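Putative phage capsid protein (Corynebacterium diphtheriae NCTC 13129, PDB 2R9I) is probably a phage capsid protein that builds the viral shell, represented here by its N-terminal helical domain, whose own role is unknown. Local coordinates at residues 4-9 with 58-63; 11-16 with 52-57. All blocks are in the same frame, centred on the assembly; numbering follows the deposited sequence.

Contact 1. Residues 4-9 with 58-63; sequences MNLKDL and AARRGV
The guanidinium of Arg60 has the carbonyl oxygen of Met4, a selenomethionine, over one face and CD1 of Leu9 at its edge. Met4 O stands over the NH1 side of the group, 3.0 Å from Arg60 NH1, at an angle too poor for a hydrogen bond. Arg60 is extended from CG to NE, with CD anti to CA (chi2 -180°), and this chain reaches across to the N-terminal turn of helix 6-26. The Leu9 side chain crosses it at about a right angle, and Leu9 CG lies 3.8 Å from Arg60 NE. Leu6 comes alongside nearer the root of Arg60, pointing the opposite way, with Leu6 CD1 4.0 Å from Arg60 CB. Leu6 CD2 also approaches CG of Arg61. Beside this patch the start of the helix is closed by its own side chains. Asp8 N donates to Asn5 OD1 at 3.1 Å, nearly along the C=O axis. In return, Asn5 N donates at 3.3 Å to Asp8 OD2, which accepts with its anti lone pair. This reciprocal pair is a capping box with Asn5 as N-cap. It marks the start of the first helix of a helical hairpin, laid against the long second helix by mainly surface-exposed contacts.

Contact 2. Residues 11-16 with 52-57; sequences AHRENL and STDEAI
In Arg13, CG is anti to the backbone N (chi1 -159°) and a bend at chi2 (-96°) turns CD aside, while in Asp54 CG lies beside its own backbone N. NE and NH1 of Arg13 each hold one oxygen of the Asp54 carboxylate. NE donates to Asp54 OD1 at 2.8 Å, tilted from the guanidinium plane. NH1 donates to Asp54 OD2 at 2.9 Å, nearly straight and in that plane, and OD2 accepts with its syn lone pair. The two flat groups are nearly coplanar, so this two-point salt bridge fixes their rotation. Next to the salt bridge, aliphatic carbons meet. Thr53 CG2 packs on Arg13 CB at 3.7 Å, and Ile57 CD1 meets the same carbon at 4.0 Å. Thr53 OG1 lies at the edge of the His12 ring, 3.7 Å from His12 CD2, and near CD2 of Leu16. This buried hydroxyl is hydrogen-bonded to Glu49 O within its own helix. Ile50 extends the apolar seam, touching Arg13 and Leu16. The axes of segments 11-16 and 52-57 run antiparallel, 9.8 Å apart at closest approach, crossing at -162°. Thr53, Ile57 and Leu16 in the seam, flanked by the salt bridge, are consistent with a coiled-coil-like antiparallel helical hairpin.

Overall arrangement
The modelled chain starts at Met4, runs through helix 6-26, turns, and returns along helix 33-71. Contact 2 closes the shorter loop, from residues 11-16 to 52-57. Contact 1 closes the longer loop around it, from 4-9 to 58-63, so the two nest without crossing. Both join the same two helices. The centres of the two contacts are 9 Å apart, and they merge into one interface: Leu9 of contact 1 packs on Ala56, and its carbonyl oxygen touches Thr53 and Ile57. Contact 2 is the better buried. Contact 1 ties the start of the first helix to residues 58-63 of the second and is more exposed. It lies toward the open end of the hairpin, contact 2 nearer its middle.

Contact 1. Residues 4-9 with 58-63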
HETATM    1  N   MSE A   4     -13.215  -2.952  -4.882  1.00 97.15           N
HETATM    2  CA  MSE A   4     -13.427  -2.972  -3.440  1.00 96.94           C
HETATM    3  C   MSE A   4     -13.777  -1.585  -2.914  1.00 96.12           C
HETATM    4  O   MSE A   4     -13.452  -0.574  -3.537  1.00 96.38           O
HETATM    5  CB  MSE A   4     -12.187  -3.508  -2.724  1.00 96.91           C
HETATM    6  CG  MSE A   4     -10.904  -3.390  -3.530  1.00 96.69           C
HETATM    7 SE   MSE A   4      -9.322  -3.888  -2.507  0.60 98.35          SE
HETATM    8  CE  MSE A   4      -8.568  -5.204  -3.732  1.00 97.58           C
ATOM      9  N   ASN A   5     -14.443  -1.544  -1.764  1.00 94.78           N
ATOM     10  CA  ASN A   5     -14.767  -0.281  -1.111  1.00 93.25           C
ATOM     11  C   ASN A   5     -13.687   0.150  -0.124  1.00 92.13           C
ATOM     12  O   ASN A   5     -12.703  -0.560   0.084  1.00 92.29           O
ATOM     13  CB  ASN A   5     -16.119  -0.375  -0.402  1.00 93.19           C
ATOM     14  CG  ASN A   5     -16.062  -1.225   0.852  1.00 94.08           C
ATOM     15  OD1 ASN A   5     -15.004  -1.378   1.464  1.00 94.68           O
ATOM     16  ND2 ASN A   5     -17.202  -1.782   1.242  1.00 93.48           N
ATOM     17  N   LEU A   6     -13.877   1.318   0.480  1.00 90.39           N
ATOM     18  CA  LEU A   6     -12.818   1.969   1.241  1.00 88.76           C
ATOM     19  C   LEU A   6     -12.313   1.070   2.364  1.00 87.69           C
ATOM     20  O   LEU A   6     -11.108   0.952   2.585  1.00 87.59           O
ATOM     21  CB  LEU A   6     -13.308   3.300   1.813  1.00 88.75           C
ATOM     22  CG  LEU A   6     -12.254   4.175   2.495  1.00 89.04           C
ATOM     23  CD1 LEU A   6     -11.090   4.447   1.554  1.00 90.53           C
ATOM     24  CD2 LEU A   6     -12.869   5.477   2.983  1.00 88.61           C
ATOM     25  N   LYS A   7     -13.244   0.438   3.073  1.00 86.34           N
ATOM     26  CA  LYS A   7     -12.902  -0.366   4.247  1.00 85.11           C
ATOM     27  C   LYS A   7     -11.991  -1.516   3.826  1.00 83.48           C
ATOM     28  O   LYS A   7     -11.105  -1.927   4.576  1.00 83.16           O
ATOM     29  CB  LYS A   7     -14.171  -0.913   4.913  1.00 85.41           C
ATOM     30  CG  LYS A   7     -15.088   0.161   5.565  1.00 86.76           C
ATOM     31  CD  LYS A   7     -16.347  -0.442   6.237  1.00 86.23           C
ATOM     32  CE  LYS A   7     -17.205   0.686   6.842  1.00 88.68           C
ATOM     33  NZ  LYS A   7     -18.435   0.179   7.492  1.00 89.01           N
ATOM     34  N   ASP A   8     -12.227  -2.016   2.611  1.00 81.60           N
ATOM     35  CA  ASP A   8     -11.470  -3.117   2.022  1.00 79.64           C
ATOM     36  C   ASP A   8     -10.084  -2.660   1.584  1.00 77.60           C
ATOM     37  O   ASP A   8      -9.097  -3.409   1.734  1.00 77.43           O
ATOM     38  CB  ASP A   8     -12.203  -3.696   0.802  1.00 80.32           C
ATOM     39  CG  ASP A   8     -13.571  -4.304   1.147  1.00 83.26           C
ATOM     40  OD1 ASP A   8     -13.629  -5.284   1.930  1.00 84.06           O
ATOM     41  OD2 ASP A   8     -14.596  -3.809   0.603  1.00 86.81           O
ATOM     42  N   LEU A   9     -10.030  -1.449   1.021  1.00 74.66           N
ATOM     43  CA  LEU A   9      -8.786  -0.831   0.601  1.00 72.28           C
ATOM     44  C   LEU A   9      -7.840  -0.632   1.777  1.00 70.69           C
ATOM     45  O   LEU A   9      -6.638  -0.808   1.644  1.00 70.38           O
ATOM     46  CB  LEU A   9      -9.051   0.517  -0.056  1.00 72.21           C
ATOM     47  CG  LEU A   9      -9.290   0.559  -1.564  1.00 71.79           C
ATOM     48  CD1 LEU A   9      -9.330   1.999  -1.991  1.00 70.17           C
ATOM     49  CD2 LEU A   9      -8.202  -0.180  -2.344  1.00 69.52           C
ATOM     50  N   ALA A  58      -6.371   7.688  -1.113  1.00 70.67           N
ATOM     51  CA  ALA A  58      -6.406   9.144  -1.198  1.00 71.25           C
ATOM     52  C   ALA A  58      -7.480   9.583  -2.204  1.00 72.18           C
ATOM     53  O   ALA A  58      -8.283  10.465  -1.908  1.00 72.60           O
ATOM     54  CB  ALA A  58      -5.026   9.689  -1.578  1.00 70.44           C
ATOM     55  N   ALA A  59      -7.510   8.937  -3.367  1.00 73.16           N
ATOM     56  CA  ALA A  59      -8.532   9.182  -4.365  1.00 74.53           C
ATOM     57  C   ALA A  59      -9.928   8.949  -3.798  1.00 76.23           C
ATOM     58  O   ALA A  59     -10.797   9.800  -3.961  1.00 77.03           O
ATOM     59  CB  ALA A  59      -8.308   8.333  -5.597  1.00 73.96           C
ATOM     60  N   ARG A  60     -10.159   7.824  -3.119  1.00 77.78           N
ATOM     61  CA  ARG A  60     -11.498   7.565  -2.574  1.00 79.03           C
ATOM     62  C   ARG A  60     -11.882   8.571  -1.518  1.00 79.28           C
ATOM     63  O   ARG A  60     -13.017   9.015  -1.511  1.00 79.96           O
ATOM     64  CB  ARG A  60     -11.668   6.138  -2.025  1.00 79.38           C
ATOM     65  CG  ARG A  60     -11.637   5.087  -3.098  1.00 82.18           C
ATOM     66  CD  ARG A  60     -11.814   3.672  -2.549  1.00 88.08           C
ATOM     67  NE  ARG A  60     -11.686   2.699  -3.635  1.00 92.17           N
ATOM     68  CZ  ARG A  60     -12.675   2.364  -4.471  1.00 93.35           C
ATOM     69  NH1 ARG A  60     -12.452   1.484  -5.439  1.00 94.16           N
ATOM     70  NH2 ARG A  60     -13.885   2.903  -4.348  1.00 92.90           N
ATOM     71  N   ARG A  61     -10.961   8.925  -0.621  1.00 79.86           N
ATOM     72  CA  ARG A  61     -11.287   9.873   0.445  1.00 80.45           C
ATOM     73  C   ARG A  61     -11.537  11.252  -0.134  1.00 80.77           C
ATOM     74  O   ARG A  61     -12.553  11.884   0.165  1.00 81.05           O
ATOM     75  CB  ARG A  61     -10.191   9.944   1.489  1.00 80.34           C
ATOM     76  CG  ARG A  61     -10.444   9.058   2.672  1.00 82.14           C
ATOM     77  CD  ARG A  61      -9.151   8.880   3.451  1.00 85.02           C
ATOM     78  NE  ARG A  61      -9.280   7.917   4.548  1.00 86.98           N
ATOM     79  CZ  ARG A  61      -8.247   7.357   5.175  1.00 87.50           C
ATOM     80  NH1 ARG A  61      -7.001   7.647   4.803  1.00 87.86           N
ATOM     81  NH2 ARG A  61      -8.454   6.495   6.165  1.00 88.07           N
ATOM     82  N   GLY A  62     -10.613  11.686  -0.985  1.00 80.88           N
ATOM     83  CA  GLY A  62     -10.709  12.968  -1.655  1.00 81.26           C
ATOM     84  C   GLY A  62     -11.990  13.174  -2.453  1.00 81.58           C
ATOM     85  O   GLY A  62     -12.613  14.238  -2.351  1.00 81.83           O
ATOM     86  N   VAL A  63     -12.394  12.176  -3.240  1.00 81.31           N
ATOM     87  CA  VAL A  63     -13.567  12.336  -4.087  1.00 81.26           C
ATOM     88  C   VAL A  63     -14.814  12.623  -3.283  1.00 81.74           C
ATOM     89  O   VAL A  63     -15.618  13.460  -3.687  1.00 82.46           O
ATOM     90  CB  VAL A  63     -13.818  11.144  -5.002  1.00 81.29           C
ATOM     91  CG1 VAL A  63     -15.312  10.975  -5.270  1.00 80.51           C
ATOM     92  CG2 VAL A  63     -13.065  11.323  -6.303  1.00 80.90           C
TER

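Contact 2. Residues 11-16 with 52-57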
ATOM      1  N   ALA A  11      -7.921  -2.402   4.667  1.00 64.30           N
ATOM      2  CA  ALA A  11      -7.470  -3.727   5.087  1.00 63.75           C
ATOM      3  C   ALA A  11      -6.368  -4.238   4.144  1.00 63.75           C
ATOM      4  O   ALA A  11      -5.346  -4.802   4.588  1.00 63.42           O
ATOM      5  CB  ALA A  11      -8.626  -4.716   5.151  1.00 63.07           C
ATOM      6  N   HIS A  12      -6.594  -4.021   2.847  1.00 63.50           N
ATOM      7  CA  HIS A  12      -5.675  -4.442   1.798  1.00 63.25           C
ATOM      8  C   HIS A  12      -4.322  -3.776   1.971  1.00 63.31           C
ATOM      9  O   HIS A  12      -3.280  -4.451   1.925  1.00 62.96           O
ATOM     10  CB  HIS A  12      -6.257  -4.106   0.427  1.00 62.71           C
ATOM     11  CG  HIS A  12      -5.398  -4.540  -0.712  1.00 63.17           C
ATOM     12  ND1 HIS A  12      -5.188  -5.867  -1.026  1.00 63.96           N
ATOM     13  CD2 HIS A  12      -4.681  -3.824  -1.610  1.00 62.49           C
ATOM     14  CE1 HIS A  12      -4.396  -5.950  -2.082  1.00 62.48           C
ATOM     15  NE2 HIS A  12      -4.071  -4.724  -2.454  1.00 61.47           N
ATOM     16  N   ARG A  13      -4.338  -2.461   2.177  1.00 63.36           N
ATOM     17  CA  ARG A  13      -3.100  -1.712   2.431  1.00 64.31           C
ATOM     18  C   ARG A  13      -2.339  -2.285   3.623  1.00 64.64           C
ATOM     19  O   ARG A  13      -1.140  -2.509   3.562  1.00 64.35           O
ATOM     20  CB  ARG A  13      -3.403  -0.236   2.699  1.00 64.52           C
ATOM     21  CG  ARG A  13      -2.216   0.680   2.472  1.00 63.75           C
ATOM     22  CD  ARG A  13      -1.475   0.982   3.764  1.00 62.98           C
ATOM     23  NE  ARG A  13      -0.474   2.002   3.501  1.00 61.75           N
ATOM     24  CZ  ARG A  13       0.560   2.283   4.286  1.00 63.29           C
ATOM     25  NH1 ARG A  13       1.403   3.233   3.900  1.00 62.72           N
ATOM     26  NH2 ARG A  13       0.767   1.632   5.445  1.00 60.62           N
ATOM     27  N   GLU A  14      -3.048  -2.520   4.711  1.00 64.88           N
ATOM     28  CA  GLU A  14      -2.421  -3.011   5.895  1.00 65.81           C
ATOM     29  C   GLU A  14      -1.864  -4.430   5.695  1.00 65.27           C
ATOM     30  O   GLU A  14      -0.782  -4.734   6.207  1.00 65.22           O
ATOM     31  CB  GLU A  14      -3.413  -2.945   7.023  1.00 66.07           C
ATOM     32  CG  GLU A  14      -2.939  -3.597   8.282  1.00 72.30           C
ATOM     33  CD  GLU A  14      -3.975  -3.425   9.376  1.00 80.93           C
ATOM     34  OE1 GLU A  14      -5.066  -2.844   9.084  1.00 82.92           O
ATOM     35  OE2 GLU A  14      -3.700  -3.862  10.527  1.00 85.02           O
ATOM     36  N   ASN A  15      -2.571  -5.281   4.943  1.00 64.97           N
ATOM     37  CA  ASN A  15      -2.031  -6.614   4.537  1.00 64.95           C
ATOM     38  C   ASN A  15      -0.748  -6.554   3.712  1.00 65.29           C
ATOM     39  O   ASN A  15       0.178  -7.324   3.916  1.00 65.44           O
ATOM     40  CB  ASN A  15      -3.082  -7.444   3.793  1.00 64.40           C
ATOM     41  CG  ASN A  15      -4.240  -7.845   4.685  1.00 64.82           C
ATOM     42  OD1 ASN A  15      -4.051  -8.106   5.861  1.00 68.36           O
ATOM     43  ND2 ASN A  15      -5.435  -7.902   4.134  1.00 64.25           N
ATOM     44  N   LEU A  16      -0.671  -5.584   2.843  1.00 20.00           N
ATOM     45  CA  LEU A  16       0.499  -5.394   2.067  1.00 20.00           C
ATOM     46  C   LEU A  16       1.639  -4.942   2.926  1.00 20.00           C
ATOM     47  O   LEU A  16       2.749  -5.302   2.698  1.00 67.71           O
ATOM     48  CB  LEU A  16       0.218  -4.362   1.001  1.00 20.00           C
ATOM     49  CG  LEU A  16      -0.112  -4.851  -0.394  1.00 20.00           C
ATOM     50  CD1 LEU A  16      -0.564  -6.252  -0.383  1.00 20.00           C
ATOM     51  CD2 LEU A  16      -1.132  -3.990  -0.988  1.00 20.00           C
ATOM     52  N   SER A  52       0.895   2.511  -4.341  1.00 68.69           N
ATOM     53  CA  SER A  52      -0.181   2.592  -5.294  1.00 67.90           C
ATOM     54  C   SER A  52      -1.596   2.423  -4.653  1.00 67.64           C
ATOM     55  O   SER A  52      -2.589   2.999  -5.115  1.00 67.86           O
ATOM     56  CB  SER A  52       0.132   1.569  -6.367  1.00 67.44           C
ATOM     57  OG  SER A  52      -1.047   1.157  -6.986  1.00 71.17           O
ATOM     58  N   THR A  53      -1.682   1.654  -3.568  1.00 67.47           N
ATOM     59  CA  THR A  53      -2.931   1.498  -2.814  1.00 66.16           C
ATOM     60  C   THR A  53      -3.176   2.738  -1.992  1.00 66.60           C
ATOM     61  O   THR A  53      -4.327   3.156  -1.802  1.00 67.34           O
ATOM     62  CB  THR A  53      -2.858   0.261  -1.896  1.00 65.98           C
ATOM     63  OG1 THR A  53      -2.784  -0.900  -2.724  1.00 64.91           O
ATOM     64  CG2 THR A  53      -4.076   0.142  -0.957  1.00 63.75           C
ATOM     65  N   ASP A  54      -2.104   3.329  -1.484  1.00 66.09           N
ATOM     66  CA  ASP A  54      -2.222   4.590  -0.802  1.00 66.76           C
ATOM     67  C   ASP A  54      -2.869   5.641  -1.695  1.00 67.12           C
ATOM     68  O   ASP A  54      -3.684   6.423  -1.226  1.00 66.13           O
ATOM     69  CB  ASP A  54      -0.866   5.065  -0.323  1.00 66.52           C
ATOM     70  CG  ASP A  54      -0.473   4.426   0.986  1.00 69.43           C
ATOM     71  OD1 ASP A  54      -1.373   3.859   1.674  1.00 70.98           O
ATOM     72  OD2 ASP A  54       0.736   4.487   1.336  1.00 71.74           O
ATOM     73  N   GLU A  55      -2.501   5.652  -2.976  1.00 68.21           N
ATOM     74  CA  GLU A  55      -3.138   6.562  -3.923  1.00 69.79           C
ATOM     75  C   GLU A  55      -4.617   6.249  -4.097  1.00 69.65           C
ATOM     76  O   GLU A  55      -5.435   7.170  -4.132  1.00 69.44           O
ATOM     77  CB  GLU A  55      -2.454   6.528  -5.275  1.00 69.89           C
ATOM     78  CG  GLU A  55      -1.048   7.090  -5.229  1.00 74.44           C
ATOM     79  CD  GLU A  55      -0.271   6.822  -6.536  1.00 82.02           C
ATOM     80  OE1 GLU A  55      -0.480   5.748  -7.194  1.00 85.36           O
ATOM     81  OE2 GLU A  55       0.552   7.697  -6.912  1.00 84.88           O
ATOM     82  N   ALA A  56      -4.965   4.960  -4.200  1.00 69.39           N
ATOM     83  CA  ALA A  56      -6.369   4.578  -4.327  1.00 68.79           C
ATOM     84  C   ALA A  56      -7.172   5.097  -3.116  1.00 69.24           C
ATOM     85  O   ALA A  56      -8.296   5.592  -3.256  1.00 68.84           O
ATOM     86  CB  ALA A  56      -6.490   3.089  -4.466  1.00 68.46           C
ATOM     87  N   ILE A  57      -6.569   5.013  -1.931  1.00 69.43           N
ATOM     88  CA  ILE A  57      -7.211   5.452  -0.697  1.00 69.50           C
ATOM     89  C   ILE A  57      -7.401   6.966  -0.689  1.00 70.39           C
ATOM     90  O   ILE A  57      -8.465   7.467  -0.296  1.00 71.16           O
ATOM     91  CB  ILE A  57      -6.400   4.990   0.519  1.00 69.06           C
ATOM     92  CG1 ILE A  57      -6.570   3.483   0.700  1.00 68.68           C
ATOM     93  CG2 ILE A  57      -6.811   5.718   1.785  1.00 68.76           C
ATOM     94  CD1 ILE A  57      -5.631   2.903   1.689  1.00 67.12           C
TER